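PDB 3WCY: interferon alpha/beta receptor 1 from Mus musculus, which pairs with IFNAR2 to form the heterodimeric receptor for type I interferons, whose binding activates JAK-STAT signalling. Local coordinates for residues E133-K146 with T170-S182. Numbering follows the deposited sequence.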
loop_
_atom_site.group_PDB
_atom_site.type_symbol
_atom_site.label_atom_id
_atom_site.label_comp_id
_atom_site.label_asym_id
_atom_site.label_seq_id
_atom_site.Cartn_x
_atom_site.Cartn_y
_atom_site.Cartn_z
ATOM N N GLU A 133 12.322 -5.657 4.637
ATOM C CA GLU A 133 12.170 -4.286 4.140
ATOM C C GLU A 133 11.436 -4.199 2.805
ATOM O O GLU A 133 10.949 -3.121 2.455
ATOM C CB GLU A 133 13.510 -3.548 4.101
ATOM C CG GLU A 133 13.859 -2.867 5.412
ATOM C CD GLU A 133 14.152 -3.791 6.576
ATOM O OE1 GLU A 133 13.781 -3.432 7.717
ATOM O OE2 GLU A 133 14.743 -4.873 6.354
ATOM N N LYS A 134 11.296 -5.344 2.096
ATOM C CA LYS A 134 10.584 -5.471 0.814
ATOM C C LYS A 134 9.303 -4.609 0.703
ATOM O O LYS A 134 9.154 -3.950 -0.333
ATOM C CB LYS A 134 10.237 -6.939 0.498
ATOM C CG LYS A 134 11.423 -7.870 0.357
ATOM C CD LYS A 134 11.188 -9.151 1.136
ATOM C CE LYS A 134 10.701 -10.288 0.274
ATOM N NZ LYS A 134 10.465 -11.507 1.082
ATOM N N PRO A 135 8.365 -4.575 1.706
ATOM C CA PRO A 135 7.152 -3.757 1.525
ATOM C C PRO A 135 7.410 -2.255 1.579
ATOM O O PRO A 135 6.659 -1.480 0.980
ATOM C CB PRO A 135 6.235 -4.221 2.660
ATOM C CG PRO A 135 6.874 -5.466 3.223
ATOM C CD PRO A 135 8.320 -5.285 3.003
ATOM N N SER A 136 8.486 -1.849 2.272
ATOM C CA SER A 136 8.854 -0.443 2.410
ATOM C C SER A 136 9.328 0.161 1.091
ATOM O O SER A 136 8.942 1.291 0.786
ATOM C CB SER A 136 9.899 -0.255 3.508
ATOM O OG SER A 136 9.339 -0.428 4.802
ATOM N N PHE A 137 10.116 -0.606 0.295
ATOM C CA PHE A 137 10.669 -0.190 -0.999
ATOM C C PHE A 137 9.650 0.339 -2.000
ATOM O O PHE A 137 8.554 -0.200 -2.142
ATOM C CB PHE A 137 11.462 -1.322 -1.674
ATOM C CG PHE A 137 12.673 -1.880 -0.965
ATOM C CD1 PHE A 137 13.605 -1.036 -0.373
ATOM C CD2 PHE A 137 12.940 -3.241 -0.985
ATOM C CE1 PHE A 137 14.737 -1.555 0.261
ATOM C CE2 PHE A 137 14.083 -3.755 -0.371
ATOM C CZ PHE A 137 14.976 -2.907 0.243
ATOM N N SER A 138 10.051 1.385 -2.713
ATOM C CA SER A 138 9.307 2.021 -3.796
ATOM C C SER A 138 10.279 2.057 -4.966
ATOM O O SER A 138 11.479 1.868 -4.759
ATOM C CB SER A 138 8.887 3.438 -3.412
ATOM O OG SER A 138 8.206 4.087 -4.475
ATOM N N TYR A 139 9.769 2.247 -6.190
ATOM C CA TYR A 139 10.603 2.284 -7.396
ATOM C C TYR A 139 10.246 3.461 -8.287
ATOM O O TYR A 139 9.097 3.911 -8.293
ATOM C CB TYR A 139 10.550 0.942 -8.168
ATOM C CG TYR A 139 10.836 -0.258 -7.289
ATOM C CD1 TYR A 139 12.143 -0.645 -7.007
ATOM C CD2 TYR A 139 9.798 -0.963 -6.677
ATOM C CE1 TYR A 139 12.413 -1.721 -6.162
ATOM C CE2 TYR A 139 10.057 -2.038 -5.826
ATOM C CZ TYR A 139 11.367 -2.412 -5.570
ATOM O OH TYR A 139 11.635 -3.459 -4.727
ATOM N N THR A 140 11.250 3.996 -8.991
ATOM C CA THR A 140 11.090 5.119 -9.919
ATOM C C THR A 140 11.649 4.661 -11.271
ATOM O O THR A 140 12.816 4.264 -11.351
ATOM C CB THR A 140 11.796 6.396 -9.401
ATOM O OG1 THR A 140 13.211 6.208 -9.440
ATOM C CG2 THR A 140 11.362 6.804 -8.001
ATOM N N ILE A 141 10.812 4.686 -12.314
ATOM C CA ILE A 141 11.190 4.250 -13.658
ATOM C C ILE A 141 11.403 5.449 -14.571
ATOM O O ILE A 141 10.603 6.388 -14.556
ATOM C CB ILE A 141 10.163 3.260 -14.300
ATOM C CG1 ILE A 141 9.246 2.498 -13.291
ATOM C CG2 ILE A 141 10.809 2.362 -15.355
ATOM C CD1 ILE A 141 9.878 1.402 -12.437
ATOM N N ARG A 142 12.465 5.382 -15.399
ATOM C CA ARG A 142 12.821 6.380 -16.404
ATOM C C ARG A 142 12.794 5.710 -17.776
ATOM O O ARG A 142 13.473 4.707 -17.986
ATOM C CB ARG A 142 14.209 6.962 -16.132
ATOM C CG ARG A 142 14.230 8.121 -15.151
ATOM C CD ARG A 142 15.636 8.681 -15.080
ATOM N NE ARG A 142 15.783 9.725 -14.068
ATOM C CZ ARG A 142 16.946 10.098 -13.541
ATOM N NH1 ARG A 142 18.075 9.505 -13.918
ATOM N NH2 ARG A 142 16.989 11.057 -12.625
ATOM N N ILE A 143 11.989 6.256 -18.695
ATOM C CA ILE A 143 11.827 5.762 -20.064
ATOM C C ILE A 143 12.011 6.900 -21.088
ATOM O O ILE A 143 11.582 8.034 -20.860
ATOM C CB ILE A 143 10.491 4.961 -20.236
ATOM C CG1 ILE A 143 10.439 4.166 -21.566
ATOM C CG2 ILE A 143 9.237 5.826 -20.007
ATOM C CD1 ILE A 143 9.321 3.084 -21.695
ATOM N N TRP A 144 12.675 6.579 -22.203
ATOM C CA TRP A 144 12.938 7.477 -23.329
ATOM C C TRP A 144 13.226 6.620 -24.558
ATOM O O TRP A 144 13.585 5.454 -24.396
ATOM C CB TRP A 144 14.156 8.377 -23.035
ATOM C CG TRP A 144 15.451 7.629 -22.895
ATOM C CD1 TRP A 144 16.344 7.344 -23.885
ATOM C CD2 TRP A 144 15.960 7.013 -21.705
ATOM N NE1 TRP A 144 17.377 6.585 -23.388
ATOM C CE2 TRP A 144 17.183 6.394 -22.045
ATOM C CE3 TRP A 144 15.505 6.931 -20.377
ATOM C CZ2 TRP A 144 17.965 5.715 -21.102
ATOM C CZ3 TRP A 144 16.287 6.268 -19.444
ATOM C CH2 TRP A 144 17.492 5.655 -19.811
ATOM N N GLN A 145 13.120 7.191 -25.770
ATOM C CA GLN A 145 13.469 6.452 -26.980
ATOM C C GLN A 145 14.995 6.414 -26.863
ATOM O O GLN A 145 15.559 7.140 -26.041
ATOM C CB GLN A 145 12.651 6.884 -28.216
ATOM C CG GLN A 145 12.629 8.381 -28.508
ATOM C CD GLN A 145 12.165 8.686 -29.909
ATOM O OE1 GLN A 145 11.044 8.346 -30.315
ATOM N NE2 GLN A 145 13.010 9.369 -30.672
ATOM N N LYS A 146 15.648 5.523 -27.652
ATOM C CA LYS A 146 17.090 5.226 -27.702
ATOM C C LYS A 146 17.961 6.466 -27.920
ATOM O O LYS A 146 18.961 6.629 -27.217
ATOM C CB LYS A 146 17.381 4.151 -28.760
ATOM C CG LYS A 146 18.686 3.400 -28.500
ATOM C CD LYS A 146 19.422 3.063 -29.794
ATOM C CE LYS A 146 20.787 2.451 -29.562
ATOM N NZ LYS A 146 21.760 3.414 -28.976
ATOM N N THR A 170 8.926 1.163 -31.999
ATOM C CA THR A 170 9.859 2.155 -31.492
ATOM C C THR A 170 10.657 1.513 -30.361
ATOM O O THR A 170 10.130 0.704 -29.599
ATOM C CB THR A 170 9.131 3.401 -30.960
ATOM O OG1 THR A 170 8.005 3.693 -31.797
ATOM C CG2 THR A 170 10.068 4.598 -30.942
ATOM N N THR A 171 11.932 1.871 -30.264
ATOM C CA THR A 171 12.843 1.259 -29.304
ATOM C C THR A 171 13.123 2.235 -28.158
ATOM O O THR A 171 13.727 3.285 -28.375
ATOM C CB THR A 171 14.087 0.645 -29.982
ATOM O OG1 THR A 171 15.071 0.370 -28.983
ATOM C CG2 THR A 171 14.686 1.539 -31.075
ATOM N N TYR A 172 12.639 1.899 -26.948
ATOM C CA TYR A 172 12.802 2.714 -25.740
ATOM C C TYR A 172 13.809 2.094 -24.773
ATOM O O TYR A 172 13.907 0.868 -24.696
ATOM C CB TYR A 172 11.467 2.884 -24.998
ATOM C CG TYR A 172 10.328 3.473 -25.800
ATOM C CD1 TYR A 172 10.040 4.834 -25.743
ATOM C CD2 TYR A 172 9.460 2.654 -26.523
ATOM C CE1 TYR A 172 8.953 5.376 -26.432
ATOM C CE2 TYR A 172 8.371 3.181 -27.214
ATOM C CZ TYR A 172 8.123 4.544 -27.169
ATOM O OH TYR A 172 7.043 5.063 -27.844
ATOM N N CYS A 173 14.517 2.938 -23.998
ATOM C CA CYS A 173 15.484 2.481 -22.999
ATOM C C CYS A 173 15.010 2.822 -21.588
ATOM O O CYS A 173 14.368 3.858 -21.389
ATOM C CB CYS A 173 16.884 3.005 -23.293
ATOM S SG CYS A 173 17.530 2.500 -24.913
ATOM N N LEU A 174 15.253 1.897 -20.628
ATOM C CA LEU A 174 14.772 1.964 -19.244
ATOM C C LEU A 174 15.848 2.020 -18.158
ATOM O O LEU A 174 16.953 1.504 -18.337
ATOM C CB LEU A 174 13.846 0.760 -18.962
ATOM C CG LEU A 174 12.387 0.769 -19.463
ATOM C CD1 LEU A 174 11.575 1.841 -18.831
ATOM C CD2 LEU A 174 12.258 0.699 -20.984
ATOM N N GLU A 175 15.474 2.606 -17.001
ATOM C CA GLU A 175 16.299 2.762 -15.803
ATOM C C GLU A 175 15.392 2.736 -14.555
ATOM O O GLU A 175 14.488 3.567 -14.432
ATOM C CB GLU A 175 17.107 4.069 -15.876
ATOM C CG GLU A 175 18.606 3.862 -15.710
ATOM C CD GLU A 175 19.472 5.109 -15.623
ATOM O OE1 GLU A 175 18.919 6.234 -15.650
ATOM O OE2 GLU A 175 20.712 4.956 -15.507
ATOM N N VAL A 176 15.609 1.753 -13.655
ATOM C CA VAL A 176 14.808 1.565 -12.436
ATOM C C VAL A 176 15.657 1.777 -11.187
ATOM O O VAL A 176 16.700 1.142 -11.023
ATOM C CB VAL A 176 14.071 0.193 -12.408
ATOM C CG1 VAL A 176 13.214 0.036 -11.157
ATOM C CG2 VAL A 176 13.225 -0.011 -13.660
ATOM N N LYS A 177 15.178 2.657 -10.302
ATOM C CA LYS A 177 15.797 3.012 -9.030
ATOM C C LYS A 177 14.970 2.415 -7.871
ATOM O O LYS A 177 13.736 2.541 -7.858
ATOM C CB LYS A 177 15.851 4.550 -8.913
ATOM C CG LYS A 177 16.596 5.111 -7.711
ATOM C CD LYS A 177 16.512 6.636 -7.697
ATOM C CE LYS A 177 17.633 7.312 -6.931
ATOM N NZ LYS A 177 18.914 7.333 -7.691
ATOM N N ALA A 178 15.650 1.770 -6.904
ATOM C CA ALA A 178 14.985 1.236 -5.715
ATOM C C ALA A 178 15.149 2.253 -4.606
ATOM O O ALA A 178 16.268 2.685 -4.313
ATOM C CB ALA A 178 15.596 -0.093 -5.306
ATOM N N ILE A 179 14.038 2.691 -4.024
ATOM C CA ILE A 179 14.100 3.670 -2.938
ATOM C C ILE A 179 13.453 3.174 -1.655
ATOM O O ILE A 179 12.452 2.464 -1.723
ATOM C CB ILE A 179 13.646 5.099 -3.356
ATOM C CG1 ILE A 179 12.290 5.094 -4.101
ATOM C CG2 ILE A 179 14.741 5.790 -4.180
ATOM C CD1 ILE A 179 11.517 6.434 -4.060
ATOM N N HIS A 180 14.062 3.502 -0.492
ATOM C CA HIS A 180 13.544 3.195 0.851
ATOM C C HIS A 180 12.997 4.547 1.376
ATOM O O HIS A 180 13.764 5.328 1.951
ATOM C CB HIS A 180 14.659 2.641 1.776
ATOM C CG HIS A 180 14.169 1.853 2.963
ATOM N ND1 HIS A 180 12.942 2.118 3.570
ATOM C CD2 HIS A 180 14.772 0.843 3.633
ATOM C CE1 HIS A 180 12.840 1.257 4.570
ATOM N NE2 HIS A 180 13.914 0.470 4.651
ATOM N N PRO A 181 11.705 4.883 1.118
ATOM C CA PRO A 181 11.197 6.213 1.503
ATOM C C PRO A 181 11.144 6.554 2.989
ATOM O O PRO A 181 10.935 7.724 3.321
ATOM C CB PRO A 181 9.814 6.274 0.844
ATOM C CG PRO A 181 9.404 4.862 0.691
ATOM C CD PRO A 181 10.668 4.110 0.401
ATOM N N SER A 182 11.333 5.560 3.879
ATOM C CA SER A 182 11.285 5.780 5.325
ATOM C C SER A 182 12.653 5.730 6.012
ATOM O O SER A 182 12.898 6.518 6.927
ATOM C CB SER A 182 10.301 4.818 5.985
ATOM O OG SER A 182 8.992 4.994 5.465
#
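The indole of Trp144 lies over the backbone of Cys173, with Cys173 O 3.4 Å above one ring face, nearer the ring's margin than its centre, while Arg142 CB and Glu175 CB sit at its edge. The two residues belong to antiparallel strands 138-145 and 171-179, the central pair of a four-stranded sheet in the second fibronectin type-III domain. With chi1 at 65° the Trp144 side chain leaves CB flanked by both backbone branches, which folds the ring across the neighbouring strand; Lys151 adds a cation-pi contact. At the far end the edge of Phe137 meets the face of His180, planes 76° apart, and Glu133 O lies over one face of the Phe137 ring. Paired backbone hydrogen bonds join Ser138 with Ile179 and Thr140 with Lys177; in the Arg142-Glu175 and Trp144-Cys173 pairs one of the two bonds is weak. On one face Ile141 CG2 touches both Leu174 CD1 at 3.6 Å and Val176 CG2 at 3.8 Å; with Tyr139 and Ile143 this apolar row packs on strands 116-121 and 160-163. The other face carries Trp144 and a long salt bridge, Arg142 NH1 to Glu175 OE1, 3.8 Å. Replacing the indole of Trp144 by the methyl of an alanine is likely to uncover the Cys173 backbone and leave Lys151 without its aromatic partner. Cys173 is disulfide-bonded to Cys194 on the adjoining strand, and its CB rests 3.6 Å from Trp144 NE1.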